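Local coordinates for protein probable branched-chain-amino-acid aminotransferase (Thermotoga maritima MSB8, PDB 3CSW) that probably catalyses the pyridoxal-phosphate-dependent transfer of the amino group between leucine, isoleucine or valine and 2-oxoglutarate, at residues G202-N207 against E269-F274; Y101-P104 against V109-V112; R157-C162 against E176-N181; L237-T240 against V244-V247. All coordinates share one frame; numbering follows the deposited sequence.

Contact 1 (G202-N207 against E269-F274); sequences GITREN and ENFEPF. With PLP (pyridoxal-5'-phosphate), chain E.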
loop_
_atom_site.group_PDB
_atom_site.type_symbol
_atom_site.label_atom_id
_atom_site.label_comp_id
_atom_site.label_asym_id
_atom_site.label_seq_id
_atom_site.Cartn_x
_atom_site.Cartn_y
_atom_site.Cartn_z
ATOM N N GLY A 202 19.455 7.059 -13.095
ATOM C CA GLY A 202 20.390 6.658 -14.115
ATOM C C GLY A 202 21.176 7.826 -14.690
ATOM O O GLY A 202 20.637 8.932 -14.877
ATOM N N ILE A 203 22.448 7.566 -14.946
ATOM C CA ILE A 203 23.361 8.538 -15.555
ATOM C C ILE A 203 23.019 8.835 -17.034
ATOM O O ILE A 203 23.206 9.967 -17.482
ATOM C CB ILE A 203 24.835 8.082 -15.389
ATOM C CG1 ILE A 203 25.174 8.122 -13.889
ATOM C CG2 ILE A 203 25.795 8.927 -16.301
ATOM C CD1 ILE A 203 26.473 7.508 -13.497
ATOM N N THR A 204 22.512 7.843 -17.775
ATOM C CA THR A 204 22.036 8.076 -19.163
ATOM C C THR A 204 20.782 8.947 -19.159
ATOM O O THR A 204 20.653 9.883 -19.936
ATOM C CB THR A 204 21.725 6.755 -19.923
ATOM O OG1 THR A 204 22.717 5.774 -19.620
ATOM C CG2 THR A 204 21.663 6.981 -21.458
ATOM N N ARG A 205 19.849 8.608 -18.276
ATOM C CA ARG A 205 18.648 9.414 -18.043
ATOM C C ARG A 205 18.971 10.898 -17.805
ATOM O O ARG A 205 18.395 11.766 -18.415
ATOM C CB ARG A 205 17.902 8.816 -16.841
ATOM C CG ARG A 205 16.733 9.625 -16.281
ATOM C CD ARG A 205 16.326 9.113 -14.926
ATOM N NE ARG A 205 15.130 9.790 -14.456
ATOM C CZ ARG A 205 15.134 10.951 -13.805
ATOM N NH1 ARG A 205 16.278 11.571 -13.524
ATOM N NH2 ARG A 205 13.986 11.481 -13.421
ATOM N N GLU A 206 19.865 11.169 -16.878
ATOM C CA GLU A 206 20.282 12.505 -16.523
ATOM C C GLU A 206 20.787 13.260 -17.750
ATOM O O GLU A 206 20.362 14.388 -17.991
ATOM C CB GLU A 206 21.375 12.369 -15.454
ATOM C CG GLU A 206 22.114 13.597 -14.958
ATOM C CD GLU A 206 23.404 13.150 -14.201
ATOM O OE1 GLU A 206 23.317 12.517 -13.110
ATOM O OE2 GLU A 206 24.500 13.366 -14.747
ATOM N N ASN A 207 21.679 12.627 -18.518
ATOM C CA ASN A 207 22.231 13.200 -19.747
ATOM C C ASN A 207 21.198 13.479 -20.818
ATOM O O ASN A 207 21.288 14.503 -21.514
ATOM C CB ASN A 207 23.334 12.307 -20.315
ATOM C CG ASN A 207 24.679 12.553 -19.649
ATOM O OD1 ASN A 207 25.242 13.645 -19.746
ATOM N ND2 ASN A 207 25.212 11.535 -19.008
ATOM N N GLU A 269 20.412 10.608 -32.206
ATOM C CA GLU A 269 21.470 11.053 -33.093
ATOM C C GLU A 269 22.378 12.084 -32.398
ATOM O O GLU A 269 23.587 12.094 -32.623
ATOM C CB GLU A 269 20.924 11.526 -34.448
ATOM C CG GLU A 269 20.110 12.813 -34.445
ATOM C CD GLU A 269 19.338 13.056 -35.772
ATOM O OE1 GLU A 269 19.027 12.062 -36.484
ATOM O OE2 GLU A 269 19.020 14.242 -36.079
ATOM N N ASN A 270 21.803 12.903 -31.515
ATOM C CA ASN A 270 22.559 13.930 -30.792
ATOM C C ASN A 270 23.205 13.482 -29.489
ATOM O O ASN A 270 24.011 14.219 -28.915
ATOM C CB ASN A 270 21.647 15.132 -30.535
ATOM C CG ASN A 270 21.395 15.947 -31.807
ATOM O OD1 ASN A 270 22.292 16.630 -32.267
ATOM N ND2 ASN A 270 20.192 15.866 -32.374
ATOM N N PHE A 271 22.861 12.274 -29.023
ATOM C CA PHE A 271 23.309 11.786 -27.709
ATOM C C PHE A 271 24.834 11.742 -27.568
ATOM O O PHE A 271 25.408 12.401 -26.697
ATOM C CB PHE A 271 22.701 10.402 -27.385
ATOM C CG PHE A 271 23.099 9.871 -26.035
ATOM C CD1 PHE A 271 22.482 10.337 -24.880
ATOM C CD2 PHE A 271 24.121 8.947 -25.908
ATOM C CE1 PHE A 271 22.870 9.879 -23.637
ATOM C CE2 PHE A 271 24.505 8.484 -24.655
ATOM C CZ PHE A 271 23.886 8.947 -23.528
ATOM N N GLU A 272 25.485 10.964 -28.422
ATOM C CA GLU A 272 26.933 10.765 -28.322
ATOM C C GLU A 272 27.755 12.066 -28.458
ATOM O O GLU A 272 28.623 12.325 -27.612
ATOM C CB GLU A 272 27.399 9.682 -29.294
ATOM C CG GLU A 272 28.833 9.218 -29.050
ATOM C CD GLU A 272 29.203 7.950 -29.812
ATOM O OE1 GLU A 272 28.362 7.024 -29.878
ATOM O OE2 GLU A 272 30.350 7.871 -30.313
ATOM N N PRO A 273 27.510 12.879 -29.508
ATOM C CA PRO A 273 28.214 14.157 -29.550
ATOM C C PRO A 273 27.969 15.048 -28.337
ATOM O O PRO A 273 28.891 15.703 -27.878
ATOM C CB PRO A 273 27.713 14.825 -30.847
ATOM C CG PRO A 273 26.564 14.058 -31.277
ATOM C CD PRO A 273 26.694 12.677 -30.714
ATOM N N PHE A 274 26.749 15.071 -27.815
ATOM C CA PHE A 274 26.445 15.874 -26.627
ATOM C C PHE A 274 27.208 15.377 -25.384
ATOM O O PHE A 274 27.826 16.160 -24.675
ATOM C CB PHE A 274 24.934 15.888 -26.369
ATOM C CG PHE A 274 24.532 16.631 -25.120
ATOM C CD1 PHE A 274 24.323 18.006 -25.148
ATOM C CD2 PHE A 274 24.345 15.949 -23.910
ATOM C CE1 PHE A 274 23.946 18.699 -23.976
ATOM C CE2 PHE A 274 23.996 16.636 -22.743
ATOM C CZ PHE A 274 23.776 18.013 -22.788
HETATM N N1 PLP E . 17.392 1.147 -13.701
HETATM C C2 PLP E . 17.973 0.017 -13.134
HETATM C C2A PLP E . 17.111 -0.844 -12.264
HETATM C C3 PLP E . 19.328 -0.284 -13.391
HETATM O O3 PLP E . 19.899 -1.439 -12.911
HETATM C C4 PLP E . 20.087 0.572 -14.224
HETATM C C4A PLP E . 21.514 0.241 -14.567
HETATM O O4A PLP E . 21.764 -0.558 -15.488
HETATM C C5 PLP E . 19.476 1.704 -14.791
HETATM C C6 PLP E . 18.136 1.982 -14.512
HETATM C C5A PLP E . 20.164 2.521 -15.861
HETATM O O4P PLP E . 21.050 3.461 -15.269
HETATM P P PLP E . 22.350 4.057 -16.054
HETATM O O1P PLP E . 23.263 4.797 -15.056
HETATM O O2P PLP E . 21.892 5.015 -17.117
HETATM O O3P PLP E . 23.046 2.849 -16.666
#
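With chi1 at -40°, Thr-204 OG1 stands beside its backbone N and turns to the phosphate. This leaves CG2 anti to that N, facing Phe-271. Phe-271 answers with CG anti to its own N (chi1 -179°), which carries the ring across to the helix that begins at Ile-203. The two side chains cross at about a right angle, and Thr-204 CG2 lies 3.6 Å from Phe-271 CZ. One turn on, Asn-207 CB packs against CE1 of the same ring at 4.1 Å. Phe-274 brings CE2 to 3.7 Å from the backbone O of Asn-207. OD1 of Asn-207 is hydrogen-bonded to ND2 of Asn-281.

The short helix segments run at 100° to each other. At the start of helix 203-214, Ile-203 N donates to PLP O1P at 2.9 Å and Thr-204 N to PLP O2P at 3.0 Å. Thr-204 OG1 adds a bond of 2.7 Å to PLP O2P. This is a phosphate-binding helix N-terminus, with Gly-202 at the N-cap. The helix end would probably help to balance the phosphate charge. Thr-204 thus divides its side chain by chemistry: the hydroxyl grips the phosphate and the methyl packs on helix 262-276.

Contact 2 (Y101-P104 against V109-V112); sequences YLFP and VLFV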
loop_
_atom_site.group_PDB
_atom_site.type_symbol
_atom_site.label_atom_id
_atom_site.label_comp_id
_atom_site.label_asym_id
_atom_site.label_seq_id
_atom_site.Cartn_x
_atom_site.Cartn_y
_atom_site.Cartn_z
ATOM N N TYR A 101 32.426 -4.149 -8.688
ATOM C CA TYR A 101 31.758 -4.711 -7.529
ATOM C C TYR A 101 32.483 -4.339 -6.260
ATOM O O TYR A 101 33.702 -4.478 -6.184
ATOM C CB TYR A 101 31.721 -6.229 -7.620
ATOM C CG TYR A 101 30.973 -6.796 -8.813
ATOM C CD1 TYR A 101 29.596 -6.912 -8.810
ATOM C CD2 TYR A 101 31.661 -7.283 -9.921
ATOM C CE1 TYR A 101 28.919 -7.470 -9.898
ATOM C CE2 TYR A 101 31.001 -7.827 -11.008
ATOM C CZ TYR A 101 29.635 -7.923 -10.988
ATOM O OH TYR A 101 29.000 -8.473 -12.064
ATOM N N LEU A 102 31.735 -3.903 -5.253
ATOM C CA LEU A 102 32.307 -3.587 -3.961
ATOM C C LEU A 102 31.757 -4.606 -2.960
ATOM O O LEU A 102 30.543 -4.794 -2.854
ATOM C CB LEU A 102 31.963 -2.150 -3.589
ATOM C CG LEU A 102 32.427 -1.621 -2.234
ATOM C CD1 LEU A 102 33.955 -1.569 -2.145
ATOM C CD2 LEU A 102 31.796 -0.248 -2.000
ATOM N N PHE A 103 32.656 -5.278 -2.251
ATOM C CA PHE A 103 32.278 -6.399 -1.393
ATOM C C PHE A 103 32.107 -6.050 0.072
ATOM O O PHE A 103 32.853 -5.226 0.614
ATOM C CB PHE A 103 33.233 -7.592 -1.566
ATOM C CG PHE A 103 33.096 -8.254 -2.897
ATOM C CD1 PHE A 103 32.003 -9.058 -3.169
ATOM C CD2 PHE A 103 34.016 -8.021 -3.901
ATOM C CE1 PHE A 103 31.851 -9.635 -4.409
ATOM C CE2 PHE A 103 33.869 -8.600 -5.137
ATOM C CZ PHE A 103 32.782 -9.405 -5.395
ATOM N N PRO A 104 31.124 -6.734 0.715
ATOM C CA PRO A 104 30.632 -6.459 2.066
ATOM C C PRO A 104 31.679 -6.679 3.132
ATOM O O PRO A 104 32.364 -7.715 3.128
ATOM C CB PRO A 104 29.476 -7.457 2.256
ATOM C CG PRO A 104 29.655 -8.512 1.207
ATOM C CD PRO A 104 30.439 -7.902 0.102
ATOM N N VAL A 109 37.456 -4.517 -3.972
ATOM C CA VAL A 109 36.851 -4.094 -5.251
ATOM C C VAL A 109 37.253 -5.053 -6.385
ATOM O O VAL A 109 38.401 -5.501 -6.456
ATOM C CB VAL A 109 37.241 -2.634 -5.612
ATOM C CG1 VAL A 109 36.598 -2.192 -6.931
ATOM C CG2 VAL A 109 36.823 -1.681 -4.493
ATOM N N LEU A 110 36.293 -5.385 -7.248
ATOM C CA LEU A 110 36.549 -6.231 -8.412
ATOM C C LEU A 110 36.066 -5.517 -9.656
ATOM O O LEU A 110 34.910 -5.104 -9.715
ATOM C CB LEU A 110 35.823 -7.571 -8.293
ATOM C CG LEU A 110 35.753 -8.507 -9.511
ATOM C CD1 LEU A 110 37.109 -9.083 -9.814
ATOM C CD2 LEU A 110 34.741 -9.614 -9.244
ATOM N N PHE A 111 36.949 -5.381 -10.649
ATOM C CA PHE A 111 36.581 -4.785 -11.937
ATOM C C PHE A 111 36.537 -5.909 -12.957
ATOM O O PHE A 111 37.403 -6.788 -12.929
ATOM C CB PHE A 111 37.614 -3.771 -12.402
ATOM C CG PHE A 111 37.790 -2.568 -11.499
ATOM C CD1 PHE A 111 38.492 -2.669 -10.300
ATOM C CD2 PHE A 111 37.346 -1.310 -11.905
ATOM C CE1 PHE A 111 38.716 -1.541 -9.496
ATOM C CE2 PHE A 111 37.572 -0.180 -11.105
ATOM C CZ PHE A 111 38.248 -0.299 -9.901
ATOM N N VAL A 112 35.541 -5.896 -13.838
ATOM C CA VAL A 112 35.440 -6.886 -14.909
ATOM C C VAL A 112 35.351 -6.105 -16.220
ATOM O O VAL A 112 34.463 -5.273 -16.387
ATOM C CB VAL A 112 34.206 -7.829 -14.754
ATOM C CG1 VAL A 112 34.243 -8.942 -15.792
ATOM C CG2 VAL A 112 34.133 -8.426 -13.361
#
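Tyr-101 pairs with Leu-110 in the antiparallel beta hairpin of strands 96-102 and 109-115, part of a six-stranded antiparallel sheet. The pair is hydrogen-bonded: Tyr-101 N donates to Leu-110 O at 2.9 Å, nearly straight at 170°. Leu-110 N returns a bond of 2.9 Å to Tyr-101 O. Tyr-101 O also takes a CA-H...O contact from Val-109. The Tyr-101 and Leu-110 side chains lie side by side and point the same way, with CD2 of Tyr-101 3.9 Å from CD2 of Leu-110. Further along that edge, Tyr-101 CE2 meets CG2 of Val-112 at 4.0 Å, and this methyl sits in the plane of the ring. The phenol OH is hydrogen-bonded to Glu-35 OE2 of the second subunit. Phe-34 and Phe-31 of that subunit pack on Leu-110 and Val-112, so this face of the hairpin helps form the subunit interface.

Leu-102 and Val-109 form the next pair, which is non-hydrogen-bonded, on the other face of the sheet. Leu-102 CD1 touches Val-109 CG2 at 3.7 Å. The strand has ended by Phe-103, but its ring still reaches the partner strand, edge first. With chi1 at -69°, CG stands beside the backbone N, and the ring edge at CE2 meets Leu-110 CB at 3.9 Å.

Contact 3 (R157-C162 against E176-N181); sequences REIVDC and EGSFSN. With PLP (pyridoxal-5'-phosphate), chain E.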
loop_
_atom_site.group_PDB
_atom_site.type_symbol
_atom_site.label_atom_id
_atom_site.label_comp_id
_atom_site.label_asym_id
_atom_site.label_seq_id
_atom_site.Cartn_x
_atom_site.Cartn_y
_atom_site.Cartn_z
ATOM N N ARG A 157 14.900 -12.143 -14.887
ATOM C CA ARG A 157 14.623 -13.519 -15.287
ATOM C C ARG A 157 13.385 -13.653 -16.178
ATOM O O ARG A 157 13.141 -14.716 -16.743
ATOM C CB ARG A 157 14.487 -14.425 -14.061
ATOM C CG ARG A 157 15.799 -14.584 -13.292
ATOM C CD ARG A 157 15.635 -15.465 -12.062
ATOM N NE ARG A 157 15.410 -16.873 -12.380
ATOM C CZ ARG A 157 16.368 -17.757 -12.641
ATOM N NH1 ARG A 157 17.642 -17.402 -12.625
ATOM N NH2 ARG A 157 16.041 -19.009 -12.926
ATOM N N GLU A 158 12.609 -12.579 -16.280
ATOM C CA GLU A 158 11.442 -12.506 -17.165
ATOM C C GLU A 158 11.771 -12.062 -18.584
ATOM O O GLU A 158 10.912 -12.095 -19.439
ATOM C CB GLU A 158 10.411 -11.525 -16.603
ATOM C CG GLU A 158 9.799 -11.932 -15.281
ATOM C CD GLU A 158 8.765 -10.915 -14.789
ATOM O OE1 GLU A 158 8.834 -9.742 -15.196
ATOM O OE2 GLU A 158 7.903 -11.290 -13.982
ATOM N N ILE A 159 12.995 -11.634 -18.846
ATOM C CA ILE A 159 13.333 -11.138 -20.169
ATOM C C ILE A 159 13.569 -12.346 -21.076
ATOM O O ILE A 159 14.655 -12.915 -21.067
ATOM C CB ILE A 159 14.572 -10.207 -20.159
ATOM C CG1 ILE A 159 14.386 -9.043 -19.172
ATOM C CG2 ILE A 159 14.826 -9.702 -21.566
ATOM C CD1 ILE A 159 15.708 -8.342 -18.819
ATOM N N VAL A 160 12.535 -12.752 -21.824
ATOM C CA VAL A 160 12.610 -13.905 -22.720
ATOM C C VAL A 160 12.375 -13.469 -24.173
ATOM O O VAL A 160 13.293 -13.546 -24.991
ATOM C CB VAL A 160 11.644 -15.066 -22.310
ATOM C CG1 VAL A 160 11.906 -16.274 -23.153
ATOM C CG2 VAL A 160 11.838 -15.434 -20.865
ATOM N N ASP A 161 11.171 -13.038 -24.530
ATOM C CA ASP A 161 10.976 -12.528 -25.895
ATOM C C ASP A 161 10.762 -11.024 -25.892
ATOM O O ASP A 161 9.826 -10.496 -26.484
ATOM C CB ASP A 161 9.906 -13.277 -26.699
ATOM C CG ASP A 161 8.587 -13.381 -25.991
ATOM O OD1 ASP A 161 8.489 -12.970 -24.795
ATOM O OD2 ASP A 161 7.651 -13.912 -26.662
ATOM N N CYS A 162 11.675 -10.342 -25.212
ATOM C CA CYS A 162 11.700 -8.896 -25.188
ATOM C C CYS A 162 13.101 -8.433 -24.820
ATOM O O CYS A 162 13.982 -9.229 -24.488
ATOM C CB CYS A 162 10.604 -8.335 -24.254
ATOM S SG CYS A 162 10.755 -8.813 -22.542
ATOM N N GLU A 176 10.660 1.938 -13.863
ATOM C CA GLU A 176 11.740 1.799 -14.790
ATOM C C GLU A 176 11.837 0.380 -15.319
ATOM O O GLU A 176 11.158 -0.500 -14.845
ATOM C CB GLU A 176 13.050 2.175 -14.080
ATOM C CG GLU A 176 13.393 1.308 -12.868
ATOM C CD GLU A 176 14.321 1.999 -11.882
ATOM O OE1 GLU A 176 15.405 2.453 -12.281
ATOM O OE2 GLU A 176 13.969 2.081 -10.692
ATOM N N GLY A 177 12.723 0.162 -16.291
ATOM C CA GLY A 177 13.053 -1.183 -16.725
ATOM C C GLY A 177 13.970 -1.863 -15.716
ATOM O O GLY A 177 14.515 -1.200 -14.843
ATOM N N SER A 178 14.162 -3.187 -15.864
ATOM C CA SER A 178 15.073 -3.972 -14.998
ATOM C C SER A 178 16.553 -3.534 -15.079
ATOM O O SER A 178 17.334 -3.781 -14.152
ATOM C CB SER A 178 14.925 -5.487 -15.247
ATOM O OG SER A 178 15.550 -5.931 -16.448
ATOM N N PHE A 179 16.934 -2.879 -16.174
ATOM C CA PHE A 179 18.311 -2.394 -16.354
ATOM C C PHE A 179 18.379 -1.039 -17.099
ATOM O O PHE A 179 19.458 -0.646 -17.550
ATOM C CB PHE A 179 19.189 -3.446 -17.076
ATOM C CG PHE A 179 18.747 -3.783 -18.509
ATOM C CD1 PHE A 179 19.170 -3.008 -19.602
ATOM C CD2 PHE A 179 17.954 -4.909 -18.773
ATOM C CE1 PHE A 179 18.779 -3.330 -20.897
ATOM C CE2 PHE A 179 17.568 -5.240 -20.080
ATOM C CZ PHE A 179 17.975 -4.430 -21.146
ATOM N N SER A 180 17.250 -0.328 -17.192
ATOM C CA SER A 180 17.158 0.924 -17.935
ATOM C C SER A 180 16.136 1.858 -17.317
ATOM O O SER A 180 15.331 1.424 -16.548
ATOM C CB SER A 180 16.721 0.635 -19.382
ATOM O OG SER A 180 15.463 -0.063 -19.447
ATOM N N ASN A 181 16.188 3.146 -17.663
ATOM C CA ASN A 181 15.113 4.083 -17.360
ATOM C C ASN A 181 14.174 4.252 -18.571
ATOM O O ASN A 181 14.538 3.943 -19.714
ATOM C CB ASN A 181 15.648 5.431 -16.896
ATOM C CG ASN A 181 16.332 5.366 -15.533
ATOM O OD1 ASN A 181 17.564 5.455 -15.444
ATOM N ND2 ASN A 181 15.542 5.225 -14.467
HETATM N N1 PLP E . 17.392 1.147 -13.701
HETATM C C2 PLP E . 17.973 0.017 -13.134
HETATM C C2A PLP E . 17.111 -0.844 -12.264
HETATM C C3 PLP E . 19.328 -0.284 -13.391
HETATM O O3 PLP E . 19.899 -1.439 -12.911
HETATM C C4 PLP E . 20.087 0.572 -14.224
HETATM C C4A PLP E . 21.514 0.241 -14.567
HETATM O O4A PLP E . 21.764 -0.558 -15.488
HETATM C C5 PLP E . 19.476 1.704 -14.791
HETATM C C6 PLP E . 18.136 1.982 -14.512
HETATM C C5A PLP E . 20.164 2.521 -15.861
HETATM O O4P PLP E . 21.050 3.461 -15.269
HETATM P P PLP E . 22.350 4.057 -16.054
HETATM O O1P PLP E . 23.263 4.797 -15.056
HETATM O O2P PLP E . 21.892 5.015 -17.117
HETATM O O3P PLP E . 23.046 2.849 -16.666
#
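Ile-159 meets Phe-179 through one methyl group, CD1, which lies at the ring edge, in the ring plane, 3.8 Å from CE2. The two side chains cross obliquely. The same CD1 lies 3.4 Å from OG of Ser-178, a van der Waals contact with a hydroxyl that has its own polar partner. The first torsion of Phe-179 (chi1 63°) places CG between the backbone N and the carbonyl carbon, which turns the ring edge at CE2 to Ile-159. The ring also meets His-239 edge-to-face.

Polar bonds tie residues 176-181 to their neighbours. Asp-164 takes three of these bonds: its OD1 bonds to Ser-178 OG, and its OD2 bonds to Ser-180 OG and to Phe-179 N. These bonds probably steady the turn that leads from strand 174-177 into strand 181-186, where the chain passes from one mixed sheet to the next. Ile-159 comes from the loop after helix 150-156 and flanks this turn.

A third group of interactions involves the cofactor, as expected for a class-IV aminotransferase. PLP N1 donates to Glu-176 OE1 at 2.8 Å, with a bent N-H...O angle of 137°. The other carboxylate oxygen, OE2, forms a salt bridge with Arg-134 and accepts from Leu-200 N. With both oxygens engaged, the carboxylate is probably held in place. Asn-181 OD1 packs 3.6 Å from PLP C6.

Contact 4 (L237-T240 against V244-V247); sequences LTHT and VVPV. With PLP (pyridoxal-5'-phosphate), chain E.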
loop_
_atom_site.group_PDB
_atom_site.type_symbol
_atom_site.label_atom_id
_atom_site.label_comp_id
_atom_site.label_asym_id
_atom_site.label_seq_id
_atom_site.Cartn_x
_atom_site.Cartn_y
_atom_site.Cartn_z
ATOM N N LEU A 237 14.012 3.721 -23.998
ATOM C CA LEU A 237 14.760 3.356 -22.812
ATOM C C LEU A 237 16.130 4.006 -22.833
ATOM O O LEU A 237 16.659 4.332 -23.900
ATOM C CB LEU A 237 14.957 1.839 -22.736
ATOM C CG LEU A 237 13.747 0.935 -22.930
ATOM C CD1 LEU A 237 14.181 -0.540 -22.978
ATOM C CD2 LEU A 237 12.685 1.205 -21.845
ATOM N N THR A 238 16.719 4.177 -21.655
ATOM C CA THR A 238 18.084 4.678 -21.546
ATOM C C THR A 238 18.897 3.789 -20.596
ATOM O O THR A 238 18.449 3.470 -19.509
ATOM C CB THR A 238 18.109 6.168 -21.042
ATOM O OG1 THR A 238 17.589 6.248 -19.709
ATOM C CG2 THR A 238 17.289 7.077 -21.948
ATOM N N HIS A 239 20.091 3.390 -21.009
ATOM C CA HIS A 239 21.017 2.682 -20.123
ATOM C C HIS A 239 22.458 2.837 -20.618
ATOM O O HIS A 239 22.686 3.148 -21.767
ATOM C CB HIS A 239 20.621 1.197 -19.928
ATOM C CG HIS A 239 20.620 0.371 -21.179
ATOM N ND1 HIS A 239 21.634 -0.518 -21.491
ATOM C CD2 HIS A 239 19.713 0.272 -22.178
ATOM C CE1 HIS A 239 21.352 -1.118 -22.634
ATOM N NE2 HIS A 239 20.199 -0.657 -23.076
ATOM N N THR A 240 23.422 2.615 -19.734
ATOM C CA THR A 240 24.826 2.870 -20.014
ATOM C C THR A 240 25.353 2.305 -21.346
ATOM O O THR A 240 25.956 3.039 -22.150
ATOM C CB THR A 240 25.743 2.367 -18.840
ATOM O OG1 THR A 240 25.632 3.252 -17.711
ATOM C CG2 THR A 240 27.184 2.332 -19.265
ATOM N N VAL A 244 20.373 5.737 -25.965
ATOM C CA VAL A 244 18.916 5.816 -26.212
ATOM C C VAL A 244 18.455 4.613 -27.032
ATOM O O VAL A 244 19.009 4.342 -28.081
ATOM C CB VAL A 244 18.515 7.127 -26.925
ATOM C CG1 VAL A 244 17.030 7.099 -27.356
ATOM C CG2 VAL A 244 18.812 8.326 -26.049
ATOM N N VAL A 245 17.451 3.891 -26.531
ATOM C CA VAL A 245 16.942 2.690 -27.162
ATOM C C VAL A 245 15.455 2.886 -27.473
ATOM O O VAL A 245 14.621 2.911 -26.564
ATOM C CB VAL A 245 17.191 1.429 -26.274
ATOM C CG1 VAL A 245 16.687 0.155 -26.956
ATOM C CG2 VAL A 245 18.702 1.286 -25.949
ATOM N N PRO A 246 15.106 3.028 -28.762
ATOM C CA PRO A 246 13.709 3.238 -29.121
ATOM C C PRO A 246 12.872 1.997 -28.882
ATOM O O PRO A 246 13.358 0.885 -29.109
ATOM C CB PRO A 246 13.758 3.540 -30.633
ATOM C CG PRO A 246 15.142 3.627 -30.993
ATOM C CD PRO A 246 15.968 2.981 -29.950
ATOM N N VAL A 247 11.636 2.193 -28.422
ATOM C CA VAL A 247 10.718 1.084 -28.182
ATOM C C VAL A 247 9.673 1.092 -29.279
ATOM O O VAL A 247 8.893 2.046 -29.406
ATOM C CB VAL A 247 10.022 1.149 -26.787
ATOM C CG1 VAL A 247 8.929 0.060 -26.667
ATOM C CG2 VAL A 247 11.066 1.039 -25.614
HETATM N N1 PLP E . 17.392 1.147 -13.701
HETATM C C2 PLP E . 17.973 0.017 -13.134
HETATM C C2A PLP E . 17.111 -0.844 -12.264
HETATM C C3 PLP E . 19.328 -0.284 -13.391
HETATM O O3 PLP E . 19.899 -1.439 -12.911
HETATM C C4 PLP E . 20.087 0.572 -14.224
HETATM C C4A PLP E . 21.514 0.241 -14.567
HETATM O O4A PLP E . 21.764 -0.558 -15.488
HETATM C C5 PLP E . 19.476 1.704 -14.791
HETATM C C6 PLP E . 18.136 1.982 -14.512
HETATM C C5A PLP E . 20.164 2.521 -15.861
HETATM O O4P PLP E . 21.050 3.461 -15.269
HETATM P P PLP E . 22.350 4.057 -16.054
HETATM O O1P PLP E . 23.263 4.797 -15.056
HETATM O O2P PLP E . 21.892 5.015 -17.117
HETATM O O3P PLP E . 23.046 2.849 -16.666
#
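Leu-237 and Val-245 satisfy each other's backbone groups. Leu-237 N donates to Val-245 O at 2.8 Å with an angle of 169°. Val-245 N donates to Leu-237 O, also at 2.8 Å, with an angle of 160°. Val-244 CA lies 3.6 Å from Leu-237 O, a longer CA-H...O contact beside the hydrogen bond.

The segments belong to a beta hairpin of strands 234-239 and 243-247, at one side of a five-stranded mixed sheet. On the inner side, Thr-238 bonds through its backbone to Asn-181. Apolar groups fill in around the pair. Leu-237 CG lies 3.8 Å from Val-247 CG2.

The ring of His-239 reaches Val-245, with NE2 3.8 Å from CG2. A chi1 of 62°, with CG between the backbone N and the carbonyl carbon, swings the ring toward that valine. NE2 is hydrogen-bonded to Tyr-163 OH, and ND1 is hydrogen-bonded to an unidentified ligand, probably from the crystallisation liquor, so both ring nitrogens have partners.

Just past the strand, Thr-240 binds one phosphate oxygen twice. Its N donates to PLP O3P at 3.1 Å, and its OG1 donates to the same O3P at 2.8 Å.

Overall arrangement
Contacts 1, 3 and 4 gather round the cofactor, while contact 2 stands apart. Along the chain the order is contact 2, then contact 3, then contact 1, with contact 4 nested in the loop that contact 1 closes. The centres of contacts 1 and 4 are about 10 Å apart, and those of contacts 3 and 4 are about 12 Å apart. Strands 181-186 and 234-239 are neighbours in one mixed sheet, which joins contacts 3 and 4. Helices 203-214 and 262-276 pack beside that sheet. Contact 2 lies in the six-stranded sheet, its centre about 26 Å from those of contacts 1 and 4. Three of the contacts line the cofactor site, and contact 2 packs against the second subunit.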